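PDB 4NT1: accelerated-cell-death 11 from Arabidopsis thaliana, which selectively transfers ceramide-1-phosphate and phytoceramide-1-phosphate between membranes and does not carry ceramide that lacks the headgroup phosphate. Local coordinates for residues L51-A54 / F55-A58; H144-A147 / I148-V152; L79-M82 / M83-I87; E31-V34 / T35-S38; V112-L115 / F116-I120. All blocks are in the same frame, centred on the assembly; numbering follows the deposited sequence.

Interaction 1 (L51-A54 / F55-A58); sequences LGIA and FKFA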
loop_
_atom_site.group_PDB
_atom_site.type_symbol
_atom_site.label_atom_id
_atom_site.label_comp_id
_atom_site.label_asym_id
_atom_site.label_seq_id
_atom_site.Cartn_x
_atom_site.Cartn_y
_atom_site.Cartn_z
ATOM N N LEU A 51 -8.452 10.303 2.459
ATOM C CA LEU A 51 -8.630 10.849 1.114
ATOM C C LEU A 51 -10.097 11.026 0.717
ATOM O O LEU A 51 -10.408 11.725 -0.251
ATOM C CB LEU A 51 -7.921 9.974 0.082
ATOM C CG LEU A 51 -6.426 9.806 0.331
ATOM C CD1 LEU A 51 -5.811 8.885 -0.715
ATOM C CD2 LEU A 51 -5.758 11.170 0.312
ATOM N N GLY A 52 -10.998 10.387 1.456
ATOM C CA GLY A 52 -12.418 10.573 1.221
ATOM C C GLY A 52 -13.078 9.577 0.289
ATOM O O GLY A 52 -12.519 8.525 -0.039
ATOM N N ILE A 53 -14.280 9.927 -0.156
ATOM C CA ILE A 53 -15.137 8.997 -0.885
ATOM C C ILE A 53 -14.556 8.461 -2.197
ATOM O O ILE A 53 -14.911 7.374 -2.635
ATOM C CB ILE A 53 -16.545 9.611 -1.114
ATOM C CG1 ILE A 53 -17.432 8.648 -1.902
ATOM C CG2 ILE A 53 -16.441 10.962 -1.820
ATOM C CD1 ILE A 53 -17.749 7.367 -1.154
ATOM N N ALA A 54 -13.643 9.205 -2.818
ATOM C CA ALA A 54 -13.031 8.727 -4.054
ATOM C C ALA A 54 -12.411 7.352 -3.823
ATOM O O ALA A 54 -12.375 6.508 -4.718
ATOM C CB ALA A 54 -11.985 9.706 -4.567
ATOM N N PHE A 55 -11.928 7.141 -2.606
ATOM C CA PHE A 55 -11.172 5.937 -2.277
ATOM C C PHE A 55 -11.930 4.944 -1.402
ATOM O O PHE A 55 -11.324 4.115 -0.725
ATOM C CB PHE A 55 -9.812 6.316 -1.671
ATOM C CG PHE A 55 -8.918 7.011 -2.653
ATOM C CD1 PHE A 55 -8.996 8.383 -2.825
ATOM C CD2 PHE A 55 -8.050 6.283 -3.449
ATOM C CE1 PHE A 55 -8.203 9.028 -3.757
ATOM C CE2 PHE A 55 -7.245 6.914 -4.379
ATOM C CZ PHE A 55 -7.323 8.299 -4.537
ATOM N N LYS A 56 -13.258 5.000 -1.457
ATOM C CA LYS A 56 -14.089 4.012 -0.770
ATOM C C LYS A 56 -13.756 2.578 -1.189
ATOM O O LYS A 56 -13.881 1.651 -0.385
ATOM C CB LYS A 56 -15.567 4.315 -1.005
ATOM C CG LYS A 56 -16.534 3.357 -0.333
ATOM C CD LYS A 56 -17.963 3.876 -0.493
ATOM C CE LYS A 56 -18.990 2.754 -0.358
ATOM N NZ LYS A 56 -20.387 3.256 -0.527
ATOM N N PHE A 57 -13.326 2.398 -2.438
ATOM C CA PHE A 57 -12.988 1.070 -2.957
ATOM C C PHE A 57 -11.912 0.402 -2.108
ATOM O O PHE A 57 -11.848 -0.824 -2.006
ATOM C CB PHE A 57 -12.517 1.139 -4.425
ATOM C CG PHE A 57 -11.142 1.749 -4.608
ATOM C CD1 PHE A 57 -9.998 0.969 -4.484
ATOM C CD2 PHE A 57 -10.996 3.093 -4.918
ATOM C CE1 PHE A 57 -8.736 1.530 -4.644
ATOM C CE2 PHE A 57 -9.739 3.660 -5.081
ATOM C CZ PHE A 57 -8.607 2.871 -4.946
ATOM N N ALA A 58 -11.055 1.220 -1.516
ATOM C CA ALA A 58 -9.913 0.706 -0.777
ATOM C C ALA A 58 -10.341 0.000 0.503
ATOM O O ALA A 58 -9.580 -0.781 1.073
ATOM C CB ALA A 58 -8.964 1.845 -0.463
HETATM O O HOH W 1 -14.337 4.487 -4.606
#
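L51 lays its CD1 methyl over one face of the F55 ring, 3.9 Å from the ring centroid and only 14° off the ring normal, a CH-pi contact. L51 CB backs it up at 3.5 Å from F55 CD1. The carbonyl O of G52 lies at the edge of the same ring. CG of F55 stands anti to its own carbonyl carbon (chi1 -66°), which swings the ring back beside L51. The F57 ring has A54 O near its plane at one edge, and CB of A58 over a face. This is the turn joining helix 34-51 to helix 57-63 in the GLTP fold. G52 leaves the helix with positive phi. Two successive backbone bonds then tighten the chain: F55 N to G52 O, 3.0 Å, and K56 N to I53 O, 3.1 Å. In the second the donor stands above the carbonyl plane. A water bridges the turn, donating to A54 O at 2.8 Å and accepting from F57 N. On the outside, I53 CD1 runs alongside K56 CD at 3.6 Å. F57 also meets, edge-to-face, the ring of H144, which binds the ceramide-1-phosphate lipid.

Interaction 2 (H144-A147 / I148-V152); sequences HGWA and IRKAV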
loop_
_atom_site.group_PDB
_atom_site.type_symbol
_atom_site.label_atom_id
_atom_site.label_comp_id
_atom_site.label_asym_id
_atom_site.label_seq_id
_atom_site.Cartn_x
_atom_site.Cartn_y
_atom_site.Cartn_z
ATOM N N HIS A 144 -9.596 -2.082 -12.250
ATOM C CA HIS A 144 -10.964 -1.692 -11.930
ATOM C C HIS A 144 -11.833 -1.595 -13.173
ATOM O O HIS A 144 -11.399 -1.083 -14.193
ATOM C CB HIS A 144 -10.970 -0.330 -11.243
ATOM C CG HIS A 144 -10.671 -0.384 -9.779
ATOM N ND1 HIS A 144 -10.350 0.736 -9.045
ATOM C CD2 HIS A 144 -10.664 -1.420 -8.909
ATOM C CE1 HIS A 144 -10.153 0.392 -7.784
ATOM N NE2 HIS A 144 -10.337 -0.911 -7.675
ATOM N N GLY A 145 -13.068 -2.077 -13.072
ATOM C CA GLY A 145 -14.030 -1.945 -14.151
ATOM C C GLY A 145 -14.412 -0.490 -14.357
ATOM O O GLY A 145 -14.255 0.332 -13.455
ATOM N N TRP A 146 -14.915 -0.170 -15.547
ATOM C CA TRP A 146 -15.252 1.211 -15.879
ATOM C C TRP A 146 -16.150 1.905 -14.862
ATOM O O TRP A 146 -15.913 3.057 -14.514
ATOM C CB TRP A 146 -15.876 1.328 -17.276
ATOM C CG TRP A 146 -16.351 2.726 -17.507
ATOM C CD1 TRP A 146 -15.580 3.809 -17.815
ATOM C CD2 TRP A 146 -17.694 3.204 -17.400
ATOM N NE1 TRP A 146 -16.364 4.932 -17.921
ATOM C CE2 TRP A 146 -17.668 4.587 -17.673
ATOM C CE3 TRP A 146 -18.922 2.596 -17.114
ATOM C CZ2 TRP A 146 -18.819 5.372 -17.666
ATOM C CZ3 TRP A 146 -20.063 3.377 -17.104
ATOM C CH2 TRP A 146 -20.003 4.752 -17.377
ATOM N N ALA A 147 -17.179 1.217 -14.379
ATOM C CA ALA A 147 -18.107 1.833 -13.431
ATOM C C ALA A 147 -17.417 2.246 -12.127
ATOM O O ALA A 147 -17.782 3.250 -11.516
ATOM C CB ALA A 147 -19.288 0.910 -13.151
ATOM N N ILE A 148 -16.425 1.470 -11.698
ATOM C CA ILE A 148 -15.645 1.851 -10.522
ATOM C C ILE A 148 -14.784 3.083 -10.820
ATOM O O ILE A 148 -14.744 4.021 -10.027
ATOM C CB ILE A 148 -14.740 0.711 -10.027
ATOM C CG1 ILE A 148 -15.585 -0.520 -9.661
ATOM C CG2 ILE A 148 -13.904 1.194 -8.842
ATOM C CD1 ILE A 148 -16.710 -0.216 -8.707
ATOM N N ARG A 149 -14.109 3.074 -11.964
ATOM C CA ARG A 149 -13.275 4.208 -12.380
ATOM C C ARG A 149 -14.090 5.505 -12.417
ATOM O O ARG A 149 -13.632 6.556 -11.954
ATOM C CB ARG A 149 -12.635 3.942 -13.751
ATOM C CG ARG A 149 -11.809 2.659 -13.804
ATOM C CD ARG A 149 -10.805 2.635 -14.952
ATOM N NE ARG A 149 -11.422 2.666 -16.280
ATOM C CZ ARG A 149 -11.838 1.594 -16.953
ATOM N NH1 ARG A 149 -11.731 0.382 -16.418
ATOM N NH2 ARG A 149 -12.373 1.732 -18.164
ATOM N N LYS A 150 -15.301 5.432 -12.963
ATOM C CA LYS A 150 -16.171 6.607 -13.004
ATOM C C LYS A 150 -16.477 7.109 -11.596
ATOM O O LYS A 150 -16.391 8.304 -11.322
ATOM C CB LYS A 150 -17.476 6.310 -13.759
ATOM C CG LYS A 150 -18.413 7.511 -13.823
ATOM C CD LYS A 150 -19.622 7.261 -14.733
ATOM C CE LYS A 150 -20.685 6.412 -14.039
ATOM N NZ LYS A 150 -21.945 6.294 -14.845
ATOM N N ALA A 151 -16.833 6.193 -10.702
ATOM C CA ALA A 151 -17.151 6.566 -9.327
ATOM C C ALA A 151 -15.978 7.278 -8.650
ATOM O O ALA A 151 -16.168 8.261 -7.930
ATOM C CB ALA A 151 -17.561 5.339 -8.530
ATOM N N VAL A 152 -14.771 6.769 -8.880
ATOM C CA VAL A 152 -13.561 7.361 -8.310
ATOM C C VAL A 152 -13.414 8.805 -8.784
ATOM O O VAL A 152 -13.246 9.725 -7.984
ATOM C CB VAL A 152 -12.313 6.529 -8.683
ATOM C CG1 VAL A 152 -11.024 7.294 -8.391
ATOM C CG2 VAL A 152 -12.339 5.177 -7.942
#
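R149 bends back over the start of its own helix to reach H144. Its CB lies 3.5 Å from W146 O. R149 CG comes to 3.4 Å from G145 O, and CD passes near H144 O. The chain then turns at chi3 (-64°), which lays the guanidinium face over the backbone of W146, with W146 CA over its centre and 3.6 Å from R149 CZ. At the tip, R149 NH1 donates to H144 O at 2.7 Å; the carbonyl oxygen lies in the guanidinium plane, but the bond is bent to 134°. NH2 lies at the edge of the indole, the two planes 73° apart. K150 takes another side of W146: its CB is over an indole face, and K150 NZ ends 3.5 Å from W146 CH2. I148 CG2 covers one face of the H144 imidazole, 3.8 Å from the centroid, as a CH-pi contact. The ring's nitrogens are held elsewhere, ND1 by Y136 OH and NE2 by D61 OD2. These bonds would fix the ring's rotation. G145 is the N-cap of helix 146-155, and its O accepts from R149 N. The arrangement is a helix N-terminus beside the ceramide-1-phosphate binding site, to which both H144 and D61 belong.

Interaction 3 (L79-M82 / M83-I87); sequences LVVM and MDKDI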
loop_
_atom_site.group_PDB
_atom_site.type_symbol
_atom_site.label_atom_id
_atom_site.label_comp_id
_atom_site.label_asym_id
_atom_site.label_seq_id
_atom_site.Cartn_x
_atom_site.Cartn_y
_atom_site.Cartn_z
ATOM N N LEU A 79 6.617 -14.567 4.381
ATOM C CA LEU A 79 5.906 -14.415 3.115
ATOM C C LEU A 79 6.255 -15.522 2.131
ATOM O O LEU A 79 5.386 -16.015 1.410
ATOM C CB LEU A 79 6.159 -13.035 2.487
ATOM C CG LEU A 79 5.583 -11.826 3.228
ATOM C CD1 LEU A 79 6.000 -10.524 2.567
ATOM C CD2 LEU A 79 4.057 -11.895 3.326
ATOM N N VAL A 80 7.526 -15.915 2.102
ATOM C CA VAL A 80 7.968 -17.001 1.223
ATOM C C VAL A 80 7.265 -18.315 1.557
ATOM O O VAL A 80 6.737 -18.990 0.673
ATOM C CB VAL A 80 9.501 -17.185 1.283
ATOM C CG1 VAL A 80 9.905 -18.550 0.735
ATOM C CG2 VAL A 80 10.189 -16.062 0.518
ATOM N N VAL A 81 7.259 -18.675 2.834
ATOM C CA VAL A 81 6.589 -19.894 3.271
ATOM C C VAL A 81 5.105 -19.842 2.938
ATOM O O VAL A 81 4.540 -20.817 2.439
ATOM C CB VAL A 81 6.827 -20.154 4.780
ATOM C CG1 VAL A 81 5.861 -21.197 5.328
ATOM C CG2 VAL A 81 8.275 -20.579 5.005
ATOM N N MET A 82 4.492 -18.686 3.185
ATOM C CA MET A 82 3.079 -18.469 2.906
ATOM C C MET A 82 2.769 -18.744 1.434
ATOM O O MET A 82 1.835 -19.482 1.109
ATOM C CB MET A 82 2.715 -17.024 3.255
ATOM C CG MET A 82 1.239 -16.706 3.274
ATOM S SD MET A 82 0.961 -14.945 3.588
ATOM C CE MET A 82 1.338 -14.268 1.967
ATOM N N MET A 83 3.564 -18.161 0.545
ATOM C CA MET A 83 3.342 -18.339 -0.888
ATOM C C MET A 83 3.654 -19.749 -1.352
ATOM O O MET A 83 2.939 -20.295 -2.196
ATOM C CB MET A 83 4.134 -17.313 -1.703
ATOM C CG MET A 83 3.562 -15.927 -1.564
ATOM S SD MET A 83 4.525 -14.705 -2.446
ATOM C CE MET A 83 4.079 -15.083 -4.145
ATOM N N ASP A 84 4.718 -20.340 -0.819
ATOM C CA ASP A 84 5.071 -21.706 -1.203
ATOM C C ASP A 84 3.914 -22.669 -0.891
ATOM O O ASP A 84 3.631 -23.579 -1.671
ATOM C CB ASP A 84 6.353 -22.170 -0.500
ATOM C CG ASP A 84 7.627 -21.590 -1.128
ATOM O OD1 ASP A 84 7.575 -21.073 -2.260
ATOM O OD2 ASP A 84 8.687 -21.683 -0.480
ATOM N N LYS A 85 3.242 -22.481 0.244
ATOM C CA LYS A 85 2.127 -23.373 0.587
ATOM C C LYS A 85 0.948 -23.226 -0.382
ATOM O O LYS A 85 0.253 -24.207 -0.681
ATOM C CB LYS A 85 1.682 -23.182 2.042
ATOM C CG LYS A 85 2.770 -23.560 3.060
ATOM C CD LYS A 85 2.395 -23.110 4.465
ATOM C CE LYS A 85 1.405 -24.052 5.108
ATOM N NZ LYS A 85 2.018 -25.389 5.382
ATOM N N ASP A 86 0.724 -22.008 -0.876
ATOM C CA ASP A 86 -0.318 -21.805 -1.886
ATOM C C ASP A 86 0.072 -22.453 -3.213
ATOM O O ASP A 86 -0.777 -22.983 -3.926
ATOM C CB ASP A 86 -0.603 -20.318 -2.110
ATOM C CG ASP A 86 -1.537 -19.738 -1.064
ATOM O OD1 ASP A 86 -2.273 -20.514 -0.413
ATOM O OD2 ASP A 86 -1.558 -18.498 -0.913
ATOM N N ILE A 87 1.357 -22.387 -3.556
ATOM C CA ILE A 87 1.842 -23.020 -4.785
ATOM C C ILE A 87 1.694 -24.546 -4.690
ATOM O O ILE A 87 1.290 -25.209 -5.650
ATOM C CB ILE A 87 3.316 -22.635 -5.078
ATOM C CG1 ILE A 87 3.424 -21.134 -5.382
ATOM C CG2 ILE A 87 3.855 -23.446 -6.246
ATOM C CD1 ILE A 87 4.864 -20.584 -5.363
#
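V80 and D84 lie side by side on one turn of helix, with V80 CG1 3.6 Å from D84 OD2. V81 and K85 repeat the pattern one residue on: V81 CG1 is 4.1 Å from K85 CD, and the two side chains point the same way. M83 CG packs on L79 O at 3.5 Å. With chi1 at -71° the M83 chain leaves beside its backbone N and folds back over the turn before. M82 goes another way and has little to do with M83; M82 CE is 4.5 Å from M83 CG. Beneath these contacts run the i to i+4 backbone bonds. M83 N to L79 O and D84 N to V80 O are both 2.9 Å. The last of the four, D86 N to M82 O, is weak at 3.4 Å. Further out, neighbouring elements cover the buried side. L79 and M82 rest on V34 of helix 34-51. M83 meets L197 and F198 of helix 173-199 and L102 of helix 98-121. D86 OD2 is hydrogen-bonded to T99 OG1. The result is a helix packed by L79, M82 and M83 against the rest of the all-helical GLTP fold, with V81 and K85 on its exposed side.

Interaction 4 (E31-V34 / T35-S38); sequences EVPV and TQFS. With NA (sodium ion), chain E.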
loop_
_atom_site.group_PDB
_atom_site.type_symbol
_atom_site.label_atom_id
_atom_site.label_comp_id
_atom_site.label_asym_id
_atom_site.label_seq_id
_atom_site.Cartn_x
_atom_site.Cartn_y
_atom_site.Cartn_z
ATOM N N GLU A 31 14.052 -12.619 5.357
ATOM C CA GLU A 31 12.834 -13.327 5.734
ATOM C C GLU A 31 11.852 -12.312 6.285
ATOM O O GLU A 31 12.089 -11.716 7.337
ATOM C CB GLU A 31 13.131 -14.382 6.793
ATOM C CG GLU A 31 13.970 -15.544 6.293
ATOM C CD GLU A 31 14.075 -16.651 7.324
ATOM O OE1 GLU A 31 14.896 -16.523 8.257
ATOM O OE2 GLU A 31 13.323 -17.641 7.210
ATOM N N VAL A 32 10.768 -12.086 5.551
ATOM C CA VAL A 32 9.771 -11.122 5.971
ATOM C C VAL A 32 8.687 -11.820 6.784
ATOM O O VAL A 32 7.930 -12.641 6.245
ATOM C CB VAL A 32 9.126 -10.428 4.776
ATOM C CG1 VAL A 32 8.106 -9.397 5.258
ATOM C CG2 VAL A 32 10.191 -9.794 3.875
ATOM N N PRO A 33 8.618 -11.515 8.087
ATOM C CA PRO A 33 7.610 -12.155 8.933
ATOM C C PRO A 33 6.234 -11.644 8.566
ATOM O O PRO A 33 6.076 -10.451 8.287
ATOM C CB PRO A 33 7.982 -11.685 10.345
ATOM C CG PRO A 33 9.405 -11.235 10.249
ATOM C CD PRO A 33 9.552 -10.682 8.868
ATOM N N VAL A 34 5.251 -12.536 8.544
ATOM C CA VAL A 34 3.936 -12.137 8.074
ATOM C C VAL A 34 3.243 -11.233 9.085
ATOM O O VAL A 34 2.562 -10.281 8.704
ATOM C CB VAL A 34 3.057 -13.356 7.688
ATOM C CG1 VAL A 34 1.727 -12.889 7.106
ATOM C CG2 VAL A 34 3.790 -14.224 6.676
ATOM N N THR A 35 3.436 -11.516 10.370
ATOM C CA THR A 35 2.834 -10.699 11.418
ATOM C C THR A 35 3.371 -9.276 11.310
ATOM O O THR A 35 2.595 -8.333 11.171
ATOM C CB THR A 35 3.069 -11.292 12.828
ATOM O OG1 THR A 35 2.495 -12.601 12.894
ATOM C CG2 THR A 35 2.431 -10.414 13.918
ATOM N N GLN A 36 4.695 -9.122 11.333
ATOM C CA GLN A 36 5.300 -7.785 11.206
ATOM C C GLN A 36 4.832 -7.043 9.957
ATOM O O GLN A 36 4.459 -5.862 10.021
ATOM C CB GLN A 36 6.826 -7.874 11.177
ATOM C CG GLN A 36 7.496 -6.512 11.044
ATOM C CD GLN A 36 8.986 -6.578 11.335
ATOM O OE1 GLN A 36 9.503 -7.619 11.768
ATOM N NE2 GLN A 36 9.689 -5.477 11.090
ATOM N N PHE A 37 4.893 -7.729 8.817
ATOM C CA PHE A 37 4.453 -7.155 7.544
ATOM C C PHE A 37 2.994 -6.708 7.602
ATOM O O PHE A 37 2.665 -5.575 7.249
ATOM C CB PHE A 37 4.647 -8.177 6.430
ATOM C CG PHE A 37 4.075 -7.756 5.103
ATOM C CD1 PHE A 37 4.769 -6.881 4.280
ATOM C CD2 PHE A 37 2.847 -8.247 4.681
ATOM C CE1 PHE A 37 4.244 -6.491 3.056
ATOM C CE2 PHE A 37 2.312 -7.857 3.453
ATOM C CZ PHE A 37 3.013 -6.985 2.640
ATOM N N SER A 38 2.112 -7.586 8.066
ATOM C CA SER A 38 0.687 -7.248 8.056
ATOM C C SER A 38 0.380 -6.070 8.990
ATOM O O SER A 38 -0.430 -5.193 8.659
ATOM C CB SER A 38 -0.179 -8.475 8.371
ATOM O OG SER A 38 0.014 -8.916 9.707
HETATM NA NA NA E . 3.227 -15.096 12.590
HETATM O O HOH W 2 4.850 -13.953 11.388
HETATM O O HOH W 3 5.497 -16.596 13.034
#
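V32 and F37 make the packed side of a helix N-terminus, where P33 is the N-cap of helix 34-51 in the GLTP fold. V32 CG1 meets F37 CB at 3.9 Å and lies oblique to the phenyl ring. The F37 chi1 of 173° carries the ring past V32 toward the interior. There L79 of helix 79-88 touches V32 and F37, and L21 and V25 of helix 10-25 also cover V32. The first turn closes with F37 N to P33 O at 3.0 Å and S38 N to V34 O at 2.8 Å. S38 OG sits between its backbone N and carbonyl carbon (chi1 67°). It lies near both V34 O and T35 O, and its one proton could go to either.

The other side is looser and wetter. P33 and Q36 run side by side, touching lightly at P33 CG and Q36 OE1. T35 CB points away from the preceding residues, and its hydroxyl reaches a sodium ion. S73 O and I76 O also bind this ion, as do two waters, so the site ties the start of the helix to the loop before helix 79-88. One of these waters is 2.3 Å from the sodium and accepts from T35 N at 3.0 Å. T35 OG1 itself is 2.6 Å from the ion.

Interaction 5 (V112-L115 / F116-I120); sequences VKVL and FEQII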
loop_
_atom_site.group_PDB
_atom_site.type_symbol
_atom_site.label_atom_id
_atom_site.label_comp_id
_atom_site.label_asym_id
_atom_site.label_seq_id
_atom_site.Cartn_x
_atom_site.Cartn_y
_atom_site.Cartn_z
ATOM N N VAL A 112 0.063 4.175 -2.407
ATOM C CA VAL A 112 0.487 5.144 -1.403
ATOM C C VAL A 112 1.878 5.672 -1.752
ATOM O O VAL A 112 2.125 6.875 -1.672
ATOM C CB VAL A 112 0.431 4.579 0.033
ATOM C CG1 VAL A 112 0.988 5.611 1.041
ATOM C CG2 VAL A 112 -1.009 4.211 0.406
ATOM N N LYS A 113 2.773 4.784 -2.171
ATOM C CA LYS A 113 4.094 5.221 -2.610
ATOM C C LYS A 113 4.010 6.284 -3.714
ATOM O O LYS A 113 4.691 7.304 -3.644
ATOM C CB LYS A 113 4.945 4.050 -3.110
ATOM C CG LYS A 113 6.347 4.483 -3.551
ATOM C CD LYS A 113 7.124 3.384 -4.251
ATOM C CE LYS A 113 6.761 3.287 -5.707
ATOM N NZ LYS A 113 7.988 3.129 -6.537
ATOM N N VAL A 114 3.191 6.037 -4.737
ATOM C CA VAL A 114 3.058 6.993 -5.847
ATOM C C VAL A 114 2.365 8.261 -5.386
ATOM O O VAL A 114 2.755 9.366 -5.758
ATOM C CB VAL A 114 2.280 6.395 -7.041
ATOM C CG1 VAL A 114 2.059 7.459 -8.140
ATOM C CG2 VAL A 114 3.019 5.187 -7.597
ATOM N N LEU A 115 1.327 8.100 -4.575
ATOM C CA LEU A 115 0.673 9.252 -3.973
ATOM C C LEU A 115 1.693 10.173 -3.286
ATOM O O LEU A 115 1.725 11.385 -3.545
ATOM C CB LEU A 115 -0.381 8.799 -2.962
ATOM C CG LEU A 115 -0.989 9.951 -2.170
ATOM C CD1 LEU A 115 -1.820 10.825 -3.107
ATOM C CD2 LEU A 115 -1.860 9.396 -1.060
ATOM N N PHE A 116 2.523 9.601 -2.410
ATOM C CA PHE A 116 3.552 10.370 -1.712
ATOM C C PHE A 116 4.565 11.014 -2.674
ATOM O O PHE A 116 4.915 12.191 -2.534
ATOM C CB PHE A 116 4.279 9.496 -0.674
ATOM C CG PHE A 116 3.477 9.234 0.578
ATOM C CD1 PHE A 116 2.163 9.674 0.693
ATOM C CD2 PHE A 116 4.038 8.545 1.644
ATOM C CE1 PHE A 116 1.423 9.430 1.850
ATOM C CE2 PHE A 116 3.307 8.309 2.804
ATOM C CZ PHE A 116 2.003 8.753 2.905
ATOM N N GLU A 117 5.049 10.243 -3.637
ATOM C CA GLU A 117 5.958 10.778 -4.643
ATOM C C GLU A 117 5.325 11.991 -5.323
ATOM O O GLU A 117 5.985 13.002 -5.573
ATOM C CB GLU A 117 6.277 9.719 -5.707
ATOM C CG GLU A 117 7.289 8.659 -5.279
ATOM C CD GLU A 117 7.379 7.491 -6.263
ATOM O OE1 GLU A 117 6.408 7.261 -7.011
ATOM O OE2 GLU A 117 8.421 6.797 -6.287
ATOM N N GLN A 118 4.042 11.884 -5.645
ATOM C CA GLN A 118 3.384 12.946 -6.399
ATOM C C GLN A 118 3.098 14.171 -5.539
ATOM O O GLN A 118 3.162 15.305 -6.030
ATOM C CB GLN A 118 2.111 12.441 -7.080
ATOM C CG GLN A 118 2.385 11.427 -8.193
ATOM C CD GLN A 118 3.089 12.059 -9.373
ATOM O OE1 GLN A 118 2.808 13.200 -9.736
ATOM N NE2 GLN A 118 4.027 11.329 -9.968
ATOM N N ILE A 119 2.781 13.948 -4.267
ATOM C CA ILE A 119 2.626 15.052 -3.333
ATOM C C ILE A 119 3.941 15.821 -3.229
ATOM O O ILE A 119 3.971 17.045 -3.345
ATOM C CB ILE A 119 2.168 14.569 -1.948
ATOM C CG1 ILE A 119 0.711 14.091 -2.018
ATOM C CG2 ILE A 119 2.316 15.684 -0.927
ATOM C CD1 ILE A 119 0.176 13.536 -0.708
ATOM N N ILE A 120 5.036 15.099 -3.033
ATOM C CA ILE A 120 6.346 15.744 -2.960
ATOM C C ILE A 120 6.666 16.508 -4.246
ATOM O O ILE A 120 7.103 17.666 -4.204
ATOM C CB ILE A 120 7.454 14.716 -2.634
ATOM C CG1 ILE A 120 7.229 14.152 -1.231
ATOM C CG2 ILE A 120 8.836 15.370 -2.721
ATOM C CD1 ILE A 120 7.940 12.823 -0.963
#
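The backbone is regular alpha helix, with four successive i to i+4 bonds from F116 N to V112 O (2.9 Å) through I119 N to L115 O (2.9 Å). V112 and F116 lie side by side on the buried flank. CG1 of V112 sits over one face of the F116 ring, 3.9 Å from the centroid and 14° off the normal, as a CH-pi contact. It lies a little toward the rim, with V112 CG1 closest to F116 CZ at 3.8 Å. A chi1 of -76° directs the F116 ring toward the preceding turn, where V112 waits. L115 crosses I119 on the same flank, L115 CG to I119 CD1 at 4.0 Å. V114 CG1 packs alongside Q118 CG, also at 4.0 Å. K113 and E117 form the polar pair. The lysine bends at chi3 and chi4, and K113 NZ stands 3.7 Å from E117 OE2, a long salt bridge. K113 CE passes close to the same carboxylate oxygen.

Several helices close round this part of helix 98-121. V112 meets V44, L47 and F48 of helix 34-51, while the F116 ring meets that of Y183. V114 and Q118 face helix 129-139. The chemistry is mainly apolar, with carbon packing holding the buried side. The long K113-E117 pair probably adds only a modest electrostatic pull at the partly exposed margin.

How the interactions relate
Interaction 5 is the buried one; interaction 2 lies at the surface, and interactions 1, 3 and 4 are partly buried. Interactions 3 and 4 hold neighbouring elements, and L79 N probably bonds to V32 O. Interactions 1 and 2 touch on the other side of the chain's centre from interaction 4, where A54 O packs on V152 CG2. L51 CD1 reaches L115 CD2, linking interaction 1 to interaction 5. Chemistry follows place. Apolar packing dominates interaction 5. Interaction 1 is a tight turn with a methyl over a phenyl face. Interaction 3 is mostly backbone helix bonds with light side-chain contact. A metal ion and waters mark interaction 4, and an arginine-carbonyl bond marks interaction 2.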